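Local coordinates for protein GP37 (Pseudomonas phage phikz, PDB 5FT0) that probably inhibits the host RNA degradosome by acting on the ribonuclease RNase E, as a phage-encoded protein of the Dip family, at residues E28-H33 with V45-S51; F161-V165 with K228-Y232; F184-F190 with F213-H217. All blocks are in the same frame, centred on the assembly; numbering follows the deposited sequence.

Contact 1: E28-H33 with V45-S51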
loop_
_atom_site.group_PDB
_atom_site.type_symbol
_atom_site.label_atom_id
_atom_site.label_comp_id
_atom_site.label_asym_id
_atom_site.label_seq_id
_atom_site.Cartn_x
_atom_site.Cartn_y
_atom_site.Cartn_z
ATOM N N GLU A 28 -6.797 19.151 -13.888
ATOM C CA GLU A 28 -6.131 18.992 -15.171
ATOM C C GLU A 28 -7.117 18.424 -16.182
ATOM O O GLU A 28 -8.154 17.863 -15.817
ATOM C CB GLU A 28 -4.912 18.066 -15.067
ATOM C CG GLU A 28 -3.806 18.574 -14.163
ATOM C CD GLU A 28 -2.646 17.602 -14.074
ATOM O OE1 GLU A 28 -2.899 16.382 -13.983
ATOM O OE2 GLU A 28 -1.485 18.058 -14.101
ATOM N N ASP A 29 -6.774 18.570 -17.462
ATOM C CA ASP A 29 -7.558 17.945 -18.520
ATOM C C ASP A 29 -7.635 16.440 -18.297
ATOM O O ASP A 29 -6.638 15.791 -17.966
ATOM C CB ASP A 29 -6.946 18.238 -19.892
ATOM C CG ASP A 29 -6.980 19.713 -20.252
ATOM O OD1 ASP A 29 -7.759 20.471 -19.635
ATOM O OD2 ASP A 29 -6.234 20.113 -21.169
ATOM N N ILE A 30 -8.836 15.890 -18.463
ATOM C CA ILE A 30 -9.103 14.465 -18.290
ATOM C C ILE A 30 -9.282 13.853 -19.673
ATOM O O ILE A 30 -10.070 14.359 -20.480
ATOM C CB ILE A 30 -10.372 14.217 -17.451
ATOM C CG1 ILE A 30 -10.305 14.819 -16.046
ATOM C CG2 ILE A 30 -10.570 12.729 -17.271
ATOM C CD1 ILE A 30 -9.553 13.988 -15.041
ATOM N N SER A 31 -8.575 12.761 -19.941
ATOM C CA SER A 31 -8.895 11.910 -21.081
ATOM C C SER A 31 -9.755 10.758 -20.577
ATOM O O SER A 31 -9.348 10.031 -19.666
ATOM C CB SER A 31 -7.630 11.390 -21.762
ATOM O OG SER A 31 -7.958 10.544 -22.852
ATOM N N VAL A 32 -10.946 10.603 -21.151
ATOM C CA VAL A 32 -11.944 9.661 -20.655
ATOM C C VAL A 32 -12.123 8.536 -21.665
ATOM O O VAL A 32 -12.399 8.786 -22.844
ATOM C CB VAL A 32 -13.289 10.354 -20.377
ATOM C CG1 VAL A 32 -14.323 9.335 -19.910
ATOM C CG2 VAL A 32 -13.122 11.458 -19.348
ATOM N N HIS A 33 -11.974 7.301 -21.196
ATOM C CA HIS A 33 -12.337 6.110 -21.946
ATOM C C HIS A 33 -13.463 5.394 -21.217
ATOM O O HIS A 33 -13.524 5.398 -19.984
ATOM C CB HIS A 33 -11.145 5.155 -22.112
ATOM C CG HIS A 33 -10.006 5.731 -22.894
ATOM N ND1 HIS A 33 -9.743 5.372 -24.198
ATOM C CD2 HIS A 33 -9.055 6.634 -22.552
ATOM C CE1 HIS A 33 -8.681 6.031 -24.628
ATOM N NE2 HIS A 33 -8.245 6.804 -23.649
ATOM N N VAL A 45 -15.532 3.091 -16.710
ATOM C CA VAL A 45 -14.968 4.377 -17.102
ATOM C C VAL A 45 -13.529 4.455 -16.615
ATOM O O VAL A 45 -13.224 4.051 -15.488
ATOM C CB VAL A 45 -15.800 5.549 -16.538
ATOM C CG1 VAL A 45 -15.197 6.885 -16.945
ATOM C CG2 VAL A 45 -17.241 5.450 -17.005
ATOM N N THR A 46 -12.649 4.976 -17.467
ATOM C CA THR A 46 -11.254 5.220 -17.122
ATOM C C THR A 46 -10.926 6.683 -17.380
ATOM O O THR A 46 -11.217 7.205 -18.462
ATOM C CB THR A 46 -10.316 4.314 -17.925
ATOM O OG1 THR A 46 -10.612 2.942 -17.635
ATOM C CG2 THR A 46 -8.863 4.601 -17.574
ATOM N N CYS A 47 -10.322 7.339 -16.391
ATOM C CA CYS A 47 -9.957 8.748 -16.470
ATOM C C CYS A 47 -8.458 8.893 -16.249
ATOM O O CYS A 47 -7.917 8.357 -15.275
ATOM C CB CYS A 47 -10.726 9.574 -15.433
ATOM S SG CYS A 47 -12.522 9.473 -15.568
ATOM N N ALA A 48 -7.791 9.623 -17.142
ATOM C CA ALA A 48 -6.339 9.747 -17.113
ATOM C C ALA A 48 -5.931 11.211 -17.184
ATOM O O ALA A 48 -6.436 11.959 -18.028
ATOM C CB ALA A 48 -5.696 8.974 -18.269
ATOM N N THR A 49 -5.017 11.609 -16.304
ATOM C CA THR A 49 -4.391 12.925 -16.315
ATOM C C THR A 49 -2.882 12.776 -16.453
ATOM O O THR A 49 -2.337 11.670 -16.474
ATOM C CB THR A 49 -4.703 13.720 -15.043
ATOM O OG1 THR A 49 -4.092 13.081 -13.915
ATOM C CG2 THR A 49 -6.189 13.832 -14.820
HETATM N N MSE A 50 -2.208 13.916 -16.521
HETATM C CA MSE A 50 -0.758 13.936 -16.603
HETATM C C MSE A 50 -0.126 13.679 -15.236
HETATM O O MSE A 50 0.819 12.898 -15.120
HETATM C CB MSE A 50 -0.274 15.271 -17.164
HETATM C CG MSE A 50 1.149 15.236 -17.687
HETATM SE SE MSE A 50 1.927 17.013 -17.822
HETATM C CE MSE A 50 1.903 17.488 -15.930
ATOM N N SER A 51 -0.668 14.319 -14.198
ATOM C CA SER A 51 -0.022 14.321 -12.890
ATOM C C SER A 51 -0.419 13.136 -12.011
ATOM O O SER A 51 0.449 12.541 -11.364
ATOM C CB SER A 51 -0.316 15.634 -12.162
ATOM O OG SER A 51 0.311 16.730 -12.811
HETATM O O HOH W 1 -3.772 16.152 -17.715
#

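Contact 2: F161-V165 with K228-Y232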
loop_
_atom_site.group_PDB
_atom_site.type_symbol
_atom_site.label_atom_id
_atom_site.label_comp_id
_atom_site.label_asym_id
_atom_site.label_seq_id
_atom_site.Cartn_x
_atom_site.Cartn_y
_atom_site.Cartn_z
ATOM N N PHE A 161 -23.806 9.142 19.082
ATOM C CA PHE A 161 -22.464 9.479 18.622
ATOM C C PHE A 161 -21.423 9.207 19.699
ATOM O O PHE A 161 -20.258 8.945 19.381
ATOM C CB PHE A 161 -22.405 10.939 18.172
ATOM C CG PHE A 161 -22.943 11.167 16.787
ATOM C CD1 PHE A 161 -22.115 11.045 15.681
ATOM C CD2 PHE A 161 -24.274 11.496 16.588
ATOM C CE1 PHE A 161 -22.606 11.249 14.407
ATOM C CE2 PHE A 161 -24.769 11.702 15.314
ATOM C CZ PHE A 161 -23.934 11.579 14.222
ATOM N N GLU A 162 -21.819 9.268 20.975
ATOM C CA GLU A 162 -20.922 8.834 22.040
ATOM C C GLU A 162 -20.688 7.332 21.984
ATOM O O GLU A 162 -19.599 6.861 22.326
ATOM C CB GLU A 162 -21.483 9.233 23.406
ATOM C CG GLU A 162 -21.489 10.733 23.659
ATOM C CD GLU A 162 -22.070 11.098 25.011
ATOM O OE1 GLU A 162 -22.546 10.188 25.723
ATOM O OE2 GLU A 162 -22.049 12.296 25.362
ATOM N N PHE A 163 -21.694 6.568 21.559
ATOM C CA PHE A 163 -21.496 5.139 21.353
ATOM C C PHE A 163 -20.528 4.881 20.205
ATOM O O PHE A 163 -19.667 3.998 20.294
ATOM C CB PHE A 163 -22.844 4.464 21.096
ATOM C CG PHE A 163 -22.739 3.064 20.553
ATOM C CD1 PHE A 163 -22.399 2.005 21.380
ATOM C CD2 PHE A 163 -23.004 2.805 19.217
ATOM C CE1 PHE A 163 -22.313 0.717 20.879
ATOM C CE2 PHE A 163 -22.920 1.519 18.711
ATOM C CZ PHE A 163 -22.577 0.475 19.542
ATOM N N LEU A 164 -20.632 5.665 19.130
ATOM C CA LEU A 164 -19.856 5.385 17.925
ATOM C C LEU A 164 -18.381 5.724 18.106
ATOM O O LEU A 164 -17.507 4.911 17.788
ATOM C CB LEU A 164 -20.435 6.157 16.737
ATOM C CG LEU A 164 -21.541 5.489 15.922
ATOM C CD1 LEU A 164 -21.908 6.358 14.727
ATOM C CD2 LEU A 164 -21.111 4.102 15.470
ATOM N N VAL A 165 -18.080 6.926 18.601
ATOM C CA VAL A 165 -16.715 7.445 18.550
ATOM C C VAL A 165 -16.251 7.938 19.916
ATOM O O VAL A 165 -15.322 8.748 20.001
ATOM C CB VAL A 165 -16.604 8.571 17.505
ATOM C CG1 VAL A 165 -16.912 8.045 16.114
ATOM C CG2 VAL A 165 -17.542 9.716 17.854
ATOM N N LYS A 228 -18.972 7.231 6.159
ATOM C CA LYS A 228 -19.047 5.996 6.926
ATOM C C LYS A 228 -18.284 6.170 8.228
ATOM O O LYS A 228 -17.150 6.661 8.227
ATOM C CB LYS A 228 -18.477 4.810 6.144
ATOM C CG LYS A 228 -18.537 3.498 6.926
ATOM C CD LYS A 228 -17.982 2.324 6.133
ATOM C CE LYS A 228 -16.472 2.357 6.060
ATOM N NZ LYS A 228 -15.933 1.165 5.348
ATOM N N ILE A 229 -18.909 5.775 9.333
ATOM C CA ILE A 229 -18.285 5.791 10.648
ATOM C C ILE A 229 -18.315 4.372 11.196
ATOM O O ILE A 229 -19.349 3.695 11.124
ATOM C CB ILE A 229 -18.992 6.771 11.599
ATOM C CG1 ILE A 229 -19.009 8.171 10.984
ATOM C CG2 ILE A 229 -18.294 6.798 12.953
ATOM C CD1 ILE A 229 -19.776 9.181 11.793
ATOM N N VAL A 230 -17.185 3.922 11.732
ATOM C CA VAL A 230 -17.025 2.551 12.203
ATOM C C VAL A 230 -16.735 2.576 13.696
ATOM O O VAL A 230 -15.832 3.290 14.147
ATOM C CB VAL A 230 -15.900 1.816 11.451
ATOM C CG1 VAL A 230 -15.823 0.360 11.903
ATOM C CG2 VAL A 230 -16.116 1.907 9.949
ATOM N N ARG A 231 -17.503 1.803 14.455
ATOM C CA ARG A 231 -17.180 1.487 15.839
ATOM C C ARG A 231 -16.799 0.018 15.914
ATOM O O ARG A 231 -17.545 -0.843 15.439
ATOM C CB ARG A 231 -18.353 1.768 16.775
ATOM C CG ARG A 231 -18.020 1.526 18.242
ATOM C CD ARG A 231 -19.269 1.215 19.041
ATOM N NE ARG A 231 -19.063 1.379 20.478
ATOM C CZ ARG A 231 -18.803 0.382 21.318
ATOM N NH1 ARG A 231 -18.715 -0.865 20.870
ATOM N NH2 ARG A 231 -18.633 0.630 22.609
ATOM N N TYR A 232 -15.640 -0.263 16.496
ATOM C CA TYR A 232 -15.156 -1.627 16.589
ATOM C C TYR A 232 -15.654 -2.268 17.885
ATOM O O TYR A 232 -16.347 -1.640 18.689
ATOM C CB TYR A 232 -13.635 -1.638 16.453
ATOM C CG TYR A 232 -13.189 -1.124 15.099
ATOM C CD1 TYR A 232 -13.232 -1.943 13.977
ATOM C CD2 TYR A 232 -12.757 0.187 14.937
ATOM C CE1 TYR A 232 -12.843 -1.480 12.736
ATOM C CE2 TYR A 232 -12.363 0.661 13.697
ATOM C CZ TYR A 232 -12.409 -0.176 12.601
ATOM O OH TYR A 232 -12.021 0.287 11.366
HETATM O O HOH W 2 -15.126 4.821 16.713
#

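Contact 3: F184-F190 with F213-H217. With ARG (arginine), chain C.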
loop_
_atom_site.group_PDB
_atom_site.type_symbol
_atom_site.label_atom_id
_atom_site.label_comp_id
_atom_site.label_asym_id
_atom_site.label_seq_id
_atom_site.Cartn_x
_atom_site.Cartn_y
_atom_site.Cartn_z
ATOM N N PHE A 184 -26.052 19.893 2.066
ATOM C CA PHE A 184 -26.844 19.269 1.011
ATOM C C PHE A 184 -28.272 19.801 1.000
ATOM O O PHE A 184 -28.841 20.041 -0.071
ATOM C CB PHE A 184 -26.831 17.747 1.172
ATOM C CG PHE A 184 -25.741 17.072 0.389
ATOM C CD1 PHE A 184 -24.451 16.988 0.894
ATOM C CD2 PHE A 184 -26.004 16.532 -0.860
ATOM C CE1 PHE A 184 -23.445 16.370 0.167
ATOM C CE2 PHE A 184 -25.004 15.915 -1.593
ATOM C CZ PHE A 184 -23.722 15.832 -1.078
ATOM N N ALA A 185 -28.858 20.016 2.179
ATOM C CA ALA A 185 -30.250 20.453 2.240
ATOM C C ALA A 185 -30.406 21.908 1.814
ATOM O O ALA A 185 -31.416 22.272 1.200
ATOM C CB ALA A 185 -30.802 20.247 3.649
ATOM N N ASN A 186 -29.419 22.752 2.119
ATOM C CA ASN A 186 -29.533 24.186 1.873
ATOM C C ASN A 186 -28.773 24.662 0.644
ATOM O O ASN A 186 -29.180 25.654 0.030
ATOM C CB ASN A 186 -29.037 24.974 3.092
ATOM C CG ASN A 186 -29.775 24.603 4.364
ATOM O OD1 ASN A 186 -30.975 24.333 4.343
ATOM N ND2 ASN A 186 -29.054 24.582 5.483
ATOM N N LYS A 187 -27.683 23.992 0.267
ATOM C CA LYS A 187 -26.838 24.445 -0.829
ATOM C C LYS A 187 -26.932 23.579 -2.074
ATOM O O LYS A 187 -26.503 24.020 -3.144
ATOM C CB LYS A 187 -25.371 24.512 -0.382
ATOM C CG LYS A 187 -25.164 25.218 0.944
ATOM C CD LYS A 187 -25.491 26.685 0.815
ATOM C CE LYS A 187 -25.003 27.470 2.022
ATOM N NZ LYS A 187 -25.064 28.938 1.773
ATOM N N LEU A 188 -27.461 22.363 -1.965
ATOM C CA LEU A 188 -27.618 21.456 -3.098
ATOM C C LEU A 188 -29.057 20.973 -3.180
ATOM O O LEU A 188 -29.329 19.813 -3.504
ATOM C CB LEU A 188 -26.655 20.276 -2.990
ATOM C CG LEU A 188 -25.164 20.613 -2.890
ATOM C CD1 LEU A 188 -24.345 19.355 -2.597
ATOM C CD2 LEU A 188 -24.673 21.295 -4.165
ATOM N N ALA A 189 -29.998 21.869 -2.895
ATOM C CA ALA A 189 -31.383 21.471 -2.693
ATOM C C ALA A 189 -32.084 21.170 -4.011
ATOM O O ALA A 189 -31.881 21.856 -5.017
ATOM C CB ALA A 189 -32.142 22.565 -1.946
ATOM N N PHE A 190 -32.909 20.128 -3.998
ATOM C CA PHE A 190 -33.869 19.872 -5.058
ATOM C C PHE A 190 -35.150 20.654 -4.789
ATOM O O PHE A 190 -35.452 21.022 -3.651
ATOM C CB PHE A 190 -34.202 18.381 -5.158
ATOM C CG PHE A 190 -33.056 17.518 -5.598
ATOM C CD1 PHE A 190 -32.800 17.321 -6.945
ATOM C CD2 PHE A 190 -32.253 16.877 -4.665
ATOM C CE1 PHE A 190 -31.750 16.517 -7.358
ATOM C CE2 PHE A 190 -31.202 16.071 -5.071
ATOM C CZ PHE A 190 -30.951 15.891 -6.419
ATOM N N PHE A 213 -26.134 11.165 1.116
ATOM C CA PHE A 213 -26.737 12.432 0.739
ATOM C C PHE A 213 -26.891 12.494 -0.771
ATOM O O PHE A 213 -26.090 11.927 -1.518
ATOM C CB PHE A 213 -25.897 13.622 1.223
ATOM C CG PHE A 213 -25.570 13.574 2.688
ATOM C CD1 PHE A 213 -26.462 14.064 3.628
ATOM C CD2 PHE A 213 -24.371 13.040 3.125
ATOM C CE1 PHE A 213 -26.165 14.020 4.973
ATOM C CE2 PHE A 213 -24.067 12.995 4.473
ATOM C CZ PHE A 213 -24.966 13.484 5.398
ATOM N N GLU A 214 -27.935 13.194 -1.210
ATOM C CA GLU A 214 -28.201 13.432 -2.621
ATOM C C GLU A 214 -28.318 14.932 -2.830
ATOM O O GLU A 214 -29.083 15.598 -2.126
ATOM C CB GLU A 214 -29.487 12.733 -3.076
ATOM C CG GLU A 214 -29.515 11.241 -2.812
ATOM C CD GLU A 214 -30.905 10.653 -2.979
ATOM O OE1 GLU A 214 -31.287 10.343 -4.123
ATOM O OE2 GLU A 214 -31.619 10.507 -1.963
ATOM N N GLY A 215 -27.572 15.460 -3.793
ATOM C CA GLY A 215 -27.502 16.891 -4.010
ATOM C C GLY A 215 -27.895 17.276 -5.421
ATOM O O GLY A 215 -27.622 16.553 -6.379
ATOM N N CYS A 216 -28.533 18.436 -5.538
ATOM C CA CYS A 216 -28.882 19.005 -6.831
ATOM C C CYS A 216 -27.791 19.971 -7.275
ATOM O O CYS A 216 -27.413 20.877 -6.526
ATOM C CB CYS A 216 -30.228 19.724 -6.753
ATOM S SG CYS A 216 -30.816 20.389 -8.322
ATOM N N HIS A 217 -27.288 19.771 -8.490
ATOM C CA HIS A 217 -26.279 20.629 -9.084
ATOM C C HIS A 217 -26.685 20.926 -10.521
ATOM O O HIS A 217 -27.189 20.038 -11.217
ATOM C CB HIS A 217 -24.897 19.958 -9.043
ATOM C CG HIS A 217 -23.776 20.840 -9.499
ATOM N ND1 HIS A 217 -23.501 21.067 -10.830
ATOM C CD2 HIS A 217 -22.850 21.537 -8.798
ATOM C CE1 HIS A 217 -22.460 21.876 -10.930
ATOM N NE2 HIS A 217 -22.045 22.175 -9.711
HETATM N N ARG C . -32.918 13.477 -4.582
HETATM C CA ARG C . -33.972 13.726 -5.556
HETATM C C ARG C . -35.287 14.057 -4.854
HETATM O O ARG C . -35.576 13.548 -3.771
HETATM C CB ARG C . -34.141 12.514 -6.470
HETATM C CG ARG C . -34.403 11.227 -5.710
HETATM C CD ARG C . -34.333 10.013 -6.611
HETATM N NE ARG C . -34.705 8.802 -5.885
HETATM C CZ ARG C . -33.864 8.082 -5.149
HETATM N NH1 ARG C . -32.594 8.448 -5.042
HETATM N NH2 ARG C . -34.292 6.996 -4.521
HETATM O OXT ARG C . -36.091 14.844 -5.351
HETATM O O HOH W 3 -30.179 17.790 -1.057
#

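Contact 1: E28-H33 with V45-S51
Backbone hydrogen bonding defines this contact as two neighbouring strands of an antiparallel beta hairpin. The axes of 30-33 and 45-48 approach to 4.7 Å, with their directions 159° apart. Ser-31 and Ala-48 form a hydrogen-bonded pair, Ser-31 N to Ala-48 O and Ala-48 N to Ser-31 O both at 3.0 Å. His-33 and Thr-46 form the next, with His-33 N to Thr-46 O at 2.8 Å and Thr-46 N to His-33 O at 2.7 Å. Between them lies the non-hydrogen-bonded pair Val-32 and Cys-47, CA to CA 4.7 Å, where Val-32 CA makes a CA-H...O contact of 3.4 Å with Thr-46 O.

Apolar contacts gather on the face carrying Val-32 and Cys-47. Ile-30 CG2 meets Cys-47 CB at 3.7 Å, and Val-32 CG1 meets Val-45 CG1 at 3.9 Å. Val-70 and Val-74 of helix 67-82 cover this side. Ser-31, His-33, Thr-46 and Ala-48 line the other face.

Past the ladder, a water links the two backbones and a side-chain carboxylate holds Ser-51. Water 1 donates to Asp-29 O (2.9 Å) and accepts from Met-50 N (3.0 Å), Met-50 being selenomethionine. Glu-28 then receives two bonds from Ser-51: Ser-51 N to Glu-28 OE1 at 3.0 Å and Ser-51 OG to Glu-28 OE2 at 2.6 Å.

Strands 4-6 and 55-59 flank the hairpin in a four-stranded sheet. The chemistry thus implies a two-faced sheet, apolar toward the helix and more polar opposite, whose pairing is prolonged beyond the last bridge by side-chain and solvent bonds.

Contact 2: F161-V165 with K228-Y232
This is a helix-on-sheet contact, mostly buried, in which the early part of helix 158-187 lies across the end of strand 220-232; the axes of 161-165 and 228-232 approach to 7.9 Å at 71°. Ile-229 points toward the helix and supplies the apolar part: its CG2 is 3.7 Å from Val-165 CG1 and 4.0 Å from Leu-164 CD1, while Leu-164 CD2 also reaches Arg-231 CB at 3.8 Å. Arg-231 covers the more exposed side. Its extended side chain brings NE to Phe-163 O in a hydrogen bond of 2.7 Å, and its CD lies over the Phe-163 ring, 3.6 Å from the centroid and 18° off the normal, a CH-pi contact. Water 2 donates to Leu-164 O (2.6 Å) and Val-230 O (3.1 Å), joining the backbones. Val-230 and Tyr-232 point away from the helix, and Tyr-232 packs on Leu-249 of the second subunit. Strand 220-232 runs between strands 122-132 and 206-217, and the latter adds Val-209 against Leu-164 and Phe-211 beside Phe-161 and Ile-229.

Contact 3: F184-F190 with F213-H217
Phe-184 lays its ring over the CB of Phe-213, which sits 3.4 Å from the ring centroid and 7° off the normal, a well-centred CH-pi contact. The two rings themselves barely overlap, with centroids 5.3 Å apart and planes at 24°. The edge of Phe-184 reaches Gly-215, CE2 to N 3.4 Å; a CB on that glycine would fall 2.8 Å from both Phe-184 CE2 and Leu-188 CD1, so its absence makes room for this packing.

Leu-188 O accepts a short 2.6 Å hydrogen bond from Cys-216 N, tying the chain to the strand. Water 3 lies within hydrogen-bonding distance of Phe-184 O (2.8 Å) and Glu-214 O (2.7 Å).

Phe-190 is shared between protein and ligand. Cys-216 CB covers one face, 3.6 Å from the centroid, and the bound arginine's N lies over the opposite face, 3.1 Å from Phe-190 CE2. Glu-214 OE1 takes a very short 2.5 Å hydrogen bond from the arginine's NH1; Asp-192 and Ala-194 complete the pocket.

The contact therefore closes the C-terminal part of helix 158-187 onto strand 206-217, whose neighbour 220-232 bonds to Phe-213 and Gly-215 and packs Phe-225 against Phe-184.

Contacts 2 and 3 use the early and late parts of one long helix, 158-187, on adjacent strands of the seven-stranded sheet; contact 3 is nested in the chain loop closed by contact 2, and their centres lie about 25 Å apart. Contact 1 belongs to the separate four-stranded sheet, about 36 Å from contact 2 and about 27 Å from contact 3 between centres, on the opposite side of the chain's centre from contact 2. Its pairing is mainly a backbone ladder, partly buried. Contact 2 is the most buried and joins aliphatic packing to an arginine lying over a phenylalanine ring, whereas contact 3 is built around aromatic rings and runs from a buried interior to a ligand pocket at the surface.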